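PDB 3U0A: acyl-CoA thioesterase II TesB2 from Mycobacterium marinum, which probably hydrolyses fatty acyl-CoA thioesters to free fatty acids and coenzyme A. Local coordinates for residues 147-151 / 152-156. Numbering follows the deposited sequence.
Sequences RQFEE and WDVRI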
ATOM      1  N   ARG A 147      10.181  27.071   0.416  1.00 65.90           N
ATOM      2  CA  ARG A 147       9.286  27.951  -0.336  1.00 66.77           C
ATOM      3  C   ARG A 147       8.038  27.227  -0.840  1.00 63.96           C
ATOM      4  O   ARG A 147       7.044  27.883  -1.177  1.00 64.42           O
ATOM      5  CB  ARG A 147      10.015  28.590  -1.523  1.00 70.71           C
ATOM      6  N   GLN A 148       8.086  25.889  -0.903  1.00 61.44           N
ATOM      7  CA  GLN A 148       6.949  25.056  -1.373  1.00 58.31           C
ATOM      8  C   GLN A 148       5.836  24.803  -0.296  1.00 53.99           C
ATOM      9  O   GLN A 148       4.745  24.335  -0.623  1.00 51.51           O
ATOM     10  CB  GLN A 148       7.479  23.717  -1.984  1.00 59.09           C
ATOM     11  CG  GLN A 148       7.806  22.546  -1.023  1.00 57.83           C
ATOM     12  CD  GLN A 148       9.270  22.489  -0.550  1.00 60.28           C
ATOM     13  OE1 GLN A 148      10.020  23.469  -0.660  1.00 63.16           O
ATOM     14  NE2 GLN A 148       9.677  21.333  -0.003  1.00 59.33           N
ATOM     15  N   PHE A 149       6.137  25.121   0.970  1.00 52.34           N
ATOM     16  CA  PHE A 149       5.209  24.981   2.089  1.00 50.23           C
ATOM     17  C   PHE A 149       4.560  26.317   2.479  1.00 51.17           C
ATOM     18  O   PHE A 149       3.858  26.409   3.474  1.00 50.05           O
ATOM     19  CB  PHE A 149       5.939  24.375   3.291  1.00 49.45           C
ATOM     20  CG  PHE A 149       6.347  22.946   3.088  1.00 48.49           C
ATOM     21  CD1 PHE A 149       5.396  21.933   3.119  1.00 46.56           C
ATOM     22  CD2 PHE A 149       7.676  22.609   2.847  1.00 50.24           C
ATOM     23  CE1 PHE A 149       5.752  20.611   2.919  1.00 46.16           C
ATOM     24  CE2 PHE A 149       8.041  21.280   2.640  1.00 50.17           C
ATOM     25  CZ  PHE A 149       7.073  20.279   2.678  1.00 47.79           C
ATOM     26  N   GLU A 150       4.812  27.347   1.680  1.00 53.61           N
ATOM     27  CA  GLU A 150       4.199  28.681   1.807  1.00 55.25           C
ATOM     28  C   GLU A 150       2.668  28.749   2.058  1.00 53.86           C
ATOM     29  O   GLU A 150       2.220  29.577   2.861  1.00 54.66           O
ATOM     30  CB  GLU A 150       4.523  29.474   0.528  1.00 58.07           C
ATOM     31  CG  GLU A 150       4.308  30.987   0.583  1.00 61.04           C
ATOM     32  CD  GLU A 150       4.193  31.588  -0.820  1.00 63.40           C
ATOM     33  OE1 GLU A 150       4.663  30.944  -1.803  1.00 63.33           O
ATOM     34  OE2 GLU A 150       3.629  32.706  -0.955  1.00 65.61           O
ATOM     35  N   GLU A 151       1.877  27.921   1.359  1.00 52.28           N
ATOM     36  CA  GLU A 151       0.392  27.849   1.549  1.00 51.29           C
ATOM     37  C   GLU A 151       0.008  27.216   2.872  1.00 49.46           C
ATOM     38  O   GLU A 151      -1.139  27.318   3.295  1.00 49.22           O
ATOM     39  CB  GLU A 151      -0.270  26.975   0.481  1.00 50.37           C
ATOM     40  CG  GLU A 151      -0.356  27.526  -0.930  1.00 52.12           C
ATOM     41  CD  GLU A 151      -0.987  26.502  -1.886  1.00 51.17           C
ATOM     42  OE1 GLU A 151      -2.254  26.363  -1.898  1.00 50.83           O
ATOM     43  OE2 GLU A 151      -0.208  25.804  -2.605  1.00 51.06           O
ATOM     44  N   TRP A 152       0.973  26.549   3.506  1.00 48.47           N
ATOM     45  CA  TRP A 152       0.720  25.637   4.602  1.00 46.66           C
ATOM     46  C   TRP A 152       1.392  26.058   5.876  1.00 46.95           C
ATOM     47  O   TRP A 152       2.413  26.710   5.888  1.00 48.35           O
ATOM     48  CB  TRP A 152       1.225  24.244   4.254  1.00 45.33           C
ATOM     49  CG  TRP A 152       0.658  23.682   2.987  1.00 45.22           C
ATOM     50  CD1 TRP A 152       1.149  23.814   1.703  1.00 46.24           C
ATOM     51  CD2 TRP A 152      -0.539  22.859   2.854  1.00 44.40           C
ATOM     52  NE1 TRP A 152       0.349  23.146   0.820  1.00 45.94           N
ATOM     53  CE2 TRP A 152      -0.677  22.562   1.452  1.00 44.93           C
ATOM     54  CE3 TRP A 152      -1.473  22.379   3.735  1.00 43.69           C
ATOM     55  CZ2 TRP A 152      -1.711  21.799   0.967  1.00 44.75           C
ATOM     56  CZ3 TRP A 152      -2.515  21.617   3.247  1.00 43.68           C
ATOM     57  CH2 TRP A 152      -2.632  21.327   1.888  1.00 44.21           C
ATOM     58  N   ASP A 153       0.767  25.628   6.952  1.00 45.86           N
ATOM     59  CA  ASP A 153       1.277  25.668   8.270  1.00 45.72           C
ATOM     60  C   ASP A 153       1.785  24.289   8.587  1.00 44.13           C
ATOM     61  O   ASP A 153       1.051  23.318   8.478  1.00 43.00           O
ATOM     62  CB  ASP A 153       0.122  25.960   9.210  1.00 45.79           C
ATOM     63  CG  ASP A 153       0.208  27.298   9.807  1.00 47.70           C
ATOM     64  OD1 ASP A 153       0.661  27.348  10.973  1.00 47.79           O
ATOM     65  OD2 ASP A 153      -0.147  28.290   9.123  1.00 49.36           O
ATOM     66  N   VAL A 154       3.026  24.200   9.032  1.00 44.41           N
ATOM     67  CA  VAL A 154       3.634  22.898   9.264  1.00 43.33           C
ATOM     68  C   VAL A 154       4.385  22.903  10.574  1.00 43.51           C
ATOM     69  O   VAL A 154       5.204  23.779  10.796  1.00 44.94           O
ATOM     70  CB  VAL A 154       4.580  22.540   8.122  1.00 43.90           C
ATOM     71  CG1 VAL A 154       4.989  21.087   8.235  1.00 43.04           C
ATOM     72  CG2 VAL A 154       3.912  22.847   6.775  1.00 44.21           C
ATOM     73  N   ARG A 155       4.101  21.952  11.465  1.00 42.40           N
ATOM     74  CA  ARG A 155       4.700  22.020  12.810  1.00 42.68           C
ATOM     75  C   ARG A 155       5.145  20.641  13.187  1.00 41.93           C
ATOM     76  O   ARG A 155       4.323  19.722  13.223  1.00 41.04           O
ATOM     77  CB  ARG A 155       3.700  22.580  13.816  1.00 42.69           C
ATOM     78  CG  ARG A 155       3.201  23.956  13.437  1.00 43.86           C
ATOM     79  CD  ARG A 155       2.466  24.713  14.540  1.00 44.64           C
ATOM     80  NE  ARG A 155       1.888  25.925  13.951  1.00 46.03           N
ATOM     81  CZ  ARG A 155       1.139  26.834  14.574  1.00 47.38           C
ATOM     82  NH1 ARG A 155       0.856  26.739  15.866  1.00 47.55           N
ATOM     83  NH2 ARG A 155       0.670  27.875  13.883  1.00 48.91           N
ATOM     84  N   ILE A 156       6.449  20.503  13.441  1.00 42.73           N
ATOM     85  CA  ILE A 156       7.099  19.207  13.572  1.00 42.58           C
ATOM     86  C   ILE A 156       7.288  18.918  15.035  1.00 42.56           C
ATOM     87  O   ILE A 156       7.960  19.660  15.729  1.00 43.50           O
ATOM     88  CB  ILE A 156       8.448  19.173  12.808  1.00 43.96           C
ATOM     89  CG1 ILE A 156       8.227  19.774  11.396  1.00 44.30           C
ATOM     90  CG2 ILE A 156       9.007  17.747  12.716  1.00 44.12           C
ATOM     91  CD1 ILE A 156       9.131  19.257  10.284  1.00 45.45           C
TER
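Glu151 lays its CB over the pyrrole half of the Trp152 indole, 4.1 Å from CB to the centroid of the five-membered ring and 29° off the ring normal, an off-centre CH-pi contact. The nearest ring atom to its side chain is CD1 of Trp152, 3.7 Å from CB of Glu151. With CG of Glu151 set beside the backbone N (chi1 -72°) and the chain extended beyond it, the carboxylate is carried out to His178, where OE1 accepts a hydrogen bond from NE2. A type I beta turn from Phe149 to Trp152 brings the chain round here: Trp152 N donates to Phe149 O across 2.9 Å, reaching that oxygen from above the carbonyl plane. The same oxygen sits at the edge of the indole. At the start of the turn, the Phe149 ring meets Val154 obliquely, CD1 to CG2 at 4.1 Å, while CG of Gln148 lies over the rim of one ring face. Further along, Asp153 and Arg155 form a salt bridge, OD1 to NH2 at 3.0 Å; Asp153 OD2 also pairs with Arg179. The turn thus starts strand 152-156 of the C-terminal hotdog domain, the outermost of this chain at that end, which runs antiparallel to strand 171-178, where His178 meets Trp152 edge-to-face; Trp152 and Phe149 both pack on Met196 of helix 186-200.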